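PDB 3VV1: protein LEC-6 from Caenorhabditis elegans, which is a nematode galectin that binds galactose-containing glycans, with a preference for fucose-containing saccharides. Local coordinates for residues A[65-69]-A[70-74]; A[145-148]-A[149-153]. All blocks are in the same frame, centred on the assembly; numbering follows the deposited sequence.

Contact 1: residues A[65-69]-A[70-74]. With GAL (beta-D-galactopyranose), chain C.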
loop_
_atom_site.group_PDB
_atom_site.type_symbol
_atom_site.label_atom_id
_atom_site.label_comp_id
_atom_site.label_asym_id
_atom_site.label_seq_id
_atom_site.Cartn_x
_atom_site.Cartn_y
_atom_site.Cartn_z
ATOM N N LEU A 65 -6.243 -6.235 -15.009
ATOM C CA LEU A 65 -5.998 -4.855 -14.536
ATOM C C LEU A 65 -7.256 -4.101 -14.940
ATOM O O LEU A 65 -7.506 -3.931 -16.155
ATOM C CB LEU A 65 -4.742 -4.281 -15.208
ATOM C CG LEU A 65 -3.470 -5.117 -15.124
ATOM C CD1 LEU A 65 -2.307 -4.445 -15.879
ATOM C CD2 LEU A 65 -3.080 -5.435 -13.676
ATOM N N ARG A 66 -8.089 -3.772 -13.968
ATOM C CA ARG A 66 -9.486 -3.320 -14.237
ATOM C C ARG A 66 -9.610 -1.850 -13.854
ATOM O O ARG A 66 -9.115 -1.452 -12.778
ATOM C CB ARG A 66 -10.531 -4.040 -13.325
ATOM C CG ARG A 66 -10.561 -5.511 -13.574
ATOM C CD ARG A 66 -11.649 -6.118 -12.705
ATOM N NE ARG A 66 -12.784 -5.878 -13.497
ATOM C CZ ARG A 66 -13.551 -6.802 -14.084
ATOM N NH1 ARG A 66 -13.354 -8.109 -13.962
ATOM N NH2 ARG A 66 -14.511 -6.364 -14.818
ATOM N N THR A 67 -10.344 -1.085 -14.649
ATOM C CA THR A 67 -10.860 0.231 -14.213
ATOM C C THR A 67 -12.297 -0.006 -13.672
ATOM O O THR A 67 -12.813 -1.147 -13.768
ATOM C CB THR A 67 -10.929 1.236 -15.370
ATOM O OG1 THR A 67 -12.074 0.933 -16.194
ATOM C CG2 THR A 67 -9.712 1.176 -16.234
ATOM N N PRO A 68 -12.961 1.026 -13.158
ATOM C CA PRO A 68 -14.351 0.802 -12.715
ATOM C C PRO A 68 -15.259 0.373 -13.880
ATOM O O PRO A 68 -16.293 -0.238 -13.625
ATOM C CB PRO A 68 -14.764 2.175 -12.146
ATOM C CG PRO A 68 -13.436 2.736 -11.642
ATOM C CD PRO A 68 -12.446 2.338 -12.710
ATOM N N ASP A 69 -14.891 0.693 -15.121
ATOM C CA ASP A 69 -15.789 0.458 -16.273
ATOM C C ASP A 69 -15.365 -0.711 -17.168
ATOM O O ASP A 69 -16.221 -1.212 -17.955
ATOM C CB ASP A 69 -15.855 1.696 -17.120
ATOM C CG ASP A 69 -16.495 2.841 -16.365
ATOM O OD1 ASP A 69 -17.417 2.610 -15.538
ATOM O OD2 ASP A 69 -16.068 3.976 -16.572
ATOM N N ASP A 70 -14.069 -1.107 -17.126
ATOM C CA ASP A 70 -13.595 -2.041 -18.150
ATOM C C ASP A 70 -12.374 -2.759 -17.714
ATOM O O ASP A 70 -11.738 -2.336 -16.717
ATOM C CB ASP A 70 -13.352 -1.297 -19.484
ATOM C CG ASP A 70 -14.580 -1.287 -20.362
ATOM O OD1 ASP A 70 -15.183 -2.385 -20.652
ATOM O OD2 ASP A 70 -14.968 -0.174 -20.740
ATOM N N ILE A 71 -11.985 -3.795 -18.459
ATOM C CA ILE A 71 -10.714 -4.467 -18.198
ATOM C C ILE A 71 -9.648 -3.900 -19.160
ATOM O O ILE A 71 -9.788 -3.994 -20.393
ATOM C CB ILE A 71 -10.784 -5.990 -18.394
ATOM C CG1 ILE A 71 -11.818 -6.564 -17.400
ATOM C CG2 ILE A 71 -9.381 -6.572 -18.187
ATOM C CD1 ILE A 71 -12.148 -8.025 -17.721
ATOM N N VAL A 72 -8.643 -3.208 -18.627
ATOM C CA VAL A 72 -7.572 -2.669 -19.499
ATOM C C VAL A 72 -6.693 -3.788 -20.041
ATOM O O VAL A 72 -6.331 -3.783 -21.217
ATOM C CB VAL A 72 -6.718 -1.644 -18.740
ATOM C CG1 VAL A 72 -5.392 -1.338 -19.480
ATOM C CG2 VAL A 72 -7.521 -0.357 -18.537
ATOM N N LEU A 73 -6.337 -4.772 -19.187
ATOM C CA LEU A 73 -5.622 -5.953 -19.646
ATOM C C LEU A 73 -6.079 -7.181 -18.922
ATOM O O LEU A 73 -6.130 -7.207 -17.673
ATOM C CB LEU A 73 -4.113 -5.775 -19.430
ATOM C CG LEU A 73 -3.267 -7.040 -19.671
ATOM C CD1 LEU A 73 -3.324 -7.572 -21.116
ATOM C CD2 LEU A 73 -1.825 -6.767 -19.318
ATOM N N HIS A 74 -6.481 -8.197 -19.713
ATOM C CA HIS A 74 -6.799 -9.519 -19.192
ATOM C C HIS A 74 -5.680 -10.366 -19.740
ATOM O O HIS A 74 -5.557 -10.538 -20.956
ATOM C CB HIS A 74 -8.175 -9.924 -19.783
ATOM C CG HIS A 74 -8.533 -11.398 -19.621
ATOM N ND1 HIS A 74 -9.023 -11.893 -18.453
ATOM C CD2 HIS A 74 -8.561 -12.450 -20.531
ATOM C CE1 HIS A 74 -9.367 -13.197 -18.601
ATOM N NE2 HIS A 74 -9.059 -13.553 -19.880
HETATM C C1 GAL C . -12.889 -16.036 -23.867
HETATM C C2 GAL C . -12.863 -16.530 -22.389
HETATM C C3 GAL C . -12.782 -15.374 -21.464
HETATM C C4 GAL C . -11.595 -14.483 -21.864
HETATM C C5 GAL C . -11.731 -14.115 -23.350
HETATM C C6 GAL C . -10.571 -13.202 -23.812
HETATM O O2 GAL C . -14.049 -17.253 -22.146
HETATM O O3 GAL C . -12.537 -15.850 -20.113
HETATM O O4 GAL C . -10.353 -15.184 -21.624
HETATM O O5 GAL C . -11.720 -15.257 -24.131
HETATM O O6 GAL C . -10.751 -12.895 -25.207
#
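R66 and I71 form a non-hydrogen-bonded pair near the end of an antiparallel hairpin, and most of the arginine beyond CB lies along its partner. Its CB lies 4.0 Å from D70 O, and its CG comes near I71 CG1. A bend about the CG–CD bond (chi3 83°) then folds the guanidinium back over the isoleucine. I71 CG1 sits over the centre of one face, near NE, CZ and NH2 alike and 3.7 Å from R66 NH2, while I71 CD1 is nearest NH1. That nitrogen ends on E146, so the flat group is packed on a face and tied by charge.

Beside this pair the strands go out of register. L65 N donates to L73 O at 2.8 Å. L65 O takes V72 N at 2.8 Å and, weakly, L73 N at 3.4 Å; two residues facing one define a classic beta bulge. At the turn, T67 N donates to D70 O at 2.8 Å. T67 OG1, placed between backbone N and carbonyl carbon (chi1 77°), accepts from both D69 N and D70 N, the former bond making an ST turn. The D70 carboxylate is held by T89, G91 and G92. Beyond the bulge, the ring edge of H74 presents NE2 to galactose O4 at 2.7 Å, while N64 holds ND1.

The hairpin of strands 60-66 and 71-78 lies between strands 144-149 and 83-90 in the carbohydrate-binding sheet; V72 and L73 pack on I121 of the opposite sheet.

Contact 2: residues A[145-148]-A[149-153]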
loop_
_atom_site.group_PDB
_atom_site.type_symbol
_atom_site.label_atom_id
_atom_site.label_comp_id
_atom_site.label_asym_id
_atom_site.label_seq_id
_atom_site.Cartn_x
_atom_site.Cartn_y
_atom_site.Cartn_z
ATOM N N ILE A 145 -6.558 -4.828 -9.155
ATOM C CA ILE A 145 -5.812 -5.934 -9.707
ATOM C C ILE A 145 -6.524 -7.218 -9.244
ATOM O O ILE A 145 -6.677 -7.446 -8.032
ATOM C CB ILE A 145 -4.348 -5.866 -9.241
ATOM C CG1 ILE A 145 -3.674 -4.604 -9.873
ATOM C CG2 ILE A 145 -3.566 -7.149 -9.614
ATOM C CD1 ILE A 145 -2.421 -4.261 -9.148
ATOM N N GLU A 146 -6.980 -8.020 -10.221
ATOM C CA GLU A 146 -7.687 -9.283 -9.904
ATOM C C GLU A 146 -6.880 -10.482 -10.379
ATOM O O GLU A 146 -6.404 -10.478 -11.516
ATOM C CB GLU A 146 -9.057 -9.227 -10.594
ATOM C CG GLU A 146 -9.992 -10.398 -10.440
ATOM C CD GLU A 146 -11.317 -10.063 -11.131
ATOM O OE1 GLU A 146 -11.267 -9.545 -12.289
ATOM O OE2 GLU A 146 -12.411 -10.287 -10.519
ATOM N N ILE A 147 -6.736 -11.497 -9.543
ATOM C CA ILE A 147 -5.993 -12.700 -9.925
ATOM C C ILE A 147 -6.938 -13.870 -9.627
ATOM O O ILE A 147 -7.432 -14.023 -8.492
ATOM C CB ILE A 147 -4.683 -12.841 -9.118
ATOM C CG1 ILE A 147 -3.819 -11.566 -9.341
ATOM C CG2 ILE A 147 -3.937 -14.124 -9.637
ATOM C CD1 ILE A 147 -2.602 -11.516 -8.448
ATOM N N GLU A 148 -7.226 -14.670 -10.657
ATOM C CA GLU A 148 -8.186 -15.782 -10.481
ATOM C C GLU A 148 -7.717 -17.026 -11.195
ATOM O O GLU A 148 -6.912 -16.965 -12.147
ATOM C CB GLU A 148 -9.564 -15.418 -11.072
ATOM C CG GLU A 148 -10.152 -14.168 -10.440
ATOM C CD GLU A 148 -11.637 -13.959 -10.716
ATOM O OE1 GLU A 148 -12.175 -14.400 -11.737
ATOM O OE2 GLU A 148 -12.284 -13.286 -9.889
ATOM N N GLY A 149 -8.286 -18.143 -10.771
ATOM C CA GLY A 149 -8.125 -19.401 -11.540
ATOM C C GLY A 149 -7.091 -20.316 -10.916
ATOM O O GLY A 149 -6.847 -20.267 -9.686
ATOM N N GLY A 150 -6.486 -21.160 -11.746
ATOM C CA GLY A 150 -5.581 -22.209 -11.206
ATOM C C GLY A 150 -4.194 -21.681 -10.970
ATOM O O GLY A 150 -3.242 -21.937 -11.743
ATOM N N VAL A 151 -4.074 -20.907 -9.910
ATOM C CA VAL A 151 -2.790 -20.244 -9.612
ATOM C C VAL A 151 -2.714 -19.964 -8.128
ATOM O O VAL A 151 -3.709 -19.594 -7.519
ATOM C CB VAL A 151 -2.577 -18.985 -10.448
ATOM C CG1 VAL A 151 -3.603 -17.885 -10.086
ATOM C CG2 VAL A 151 -1.090 -18.536 -10.315
ATOM N N HIS A 152 -1.514 -20.173 -7.563
ATOM C CA HIS A 152 -1.238 -19.777 -6.201
ATOM C C HIS A 152 -0.385 -18.534 -6.260
ATOM O O HIS A 152 0.635 -18.512 -6.970
ATOM C CB HIS A 152 -0.453 -20.917 -5.564
ATOM C CG HIS A 152 0.198 -20.489 -4.272
ATOM N ND1 HIS A 152 -0.541 -20.178 -3.177
ATOM C CD2 HIS A 152 1.515 -20.124 -3.985
ATOM C CE1 HIS A 152 0.298 -19.708 -2.213
ATOM N NE2 HIS A 152 1.547 -19.733 -2.702
ATOM N N VAL A 153 -0.780 -17.499 -5.510
ATOM C CA VAL A 153 0.030 -16.266 -5.485
ATOM C C VAL A 153 0.882 -16.306 -4.207
ATOM O O VAL A 153 0.372 -16.179 -3.074
ATOM C CB VAL A 153 -0.882 -14.995 -5.510
ATOM C CG1 VAL A 153 -0.016 -13.750 -5.467
ATOM C CG2 VAL A 153 -1.708 -14.980 -6.807
#
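V151 N donates to G149 O at 2.9 Å, closing an inverse gamma turn centred on G150. This tight bend carries the chain from strand 144-149, in the carbohydrate-binding sheet of the galectin beta-sandwich, to strand 151-159 in the other sheet: a beta-arch rather than a hairpin. The short strand axes bear this out, staying 8.0 Å apart at closest and making an angle of 133°, and the two arms meet through side chains. G149 begins the turn at a positive phi of 102°, a backbone conformation that glycine takes readily.

I147 is the hub of the apolar contact. Its CG1 stands beside the backbone N (chi1 -58°), which leaves CG2 anti to that nitrogen and turned to both valines: V151 CG1 at 3.8 Å, with the two side chains crossing at about a right angle, and V153 CG2 at 3.7 Å, where they meet tip to tip. L50 and L52 of strand 46-54 and I63 of strand 60-66 continue the same hydrophobic filling between the sheets. E146 and E148 point to the other face of their strand, where E146 OE2 and E148 OE2 stand 3.1 Å apart; R66 and N64, both on E146 OE1, probably ease the repulsion. On the inner side, V153 CG2 also reaches the end of the isoleucine, 3.9 Å from I147 CD1.

How the contacts relate
From the N terminus, after the strands up to 46-54, strand 60-66 leads into contact 1, which closes the turn that returns the chain along strand 71-78. The chain then runs through the rest of the sugar-binding strands and much of the opposite sheet before strand 144-149 enters beside strand 60-66. Contact 2 follows at its end, so the two are in series and neither encloses the other. One turns within a sheet; the other passes between sheets. Their centres are about 15 Å apart, yet their first segments touch across neighbouring strands: a salt bridge joins R66 NH1 to E146 OE1 at 3.0 Å, and L65 CD2 packs against I145 CG1 at 3.9 Å.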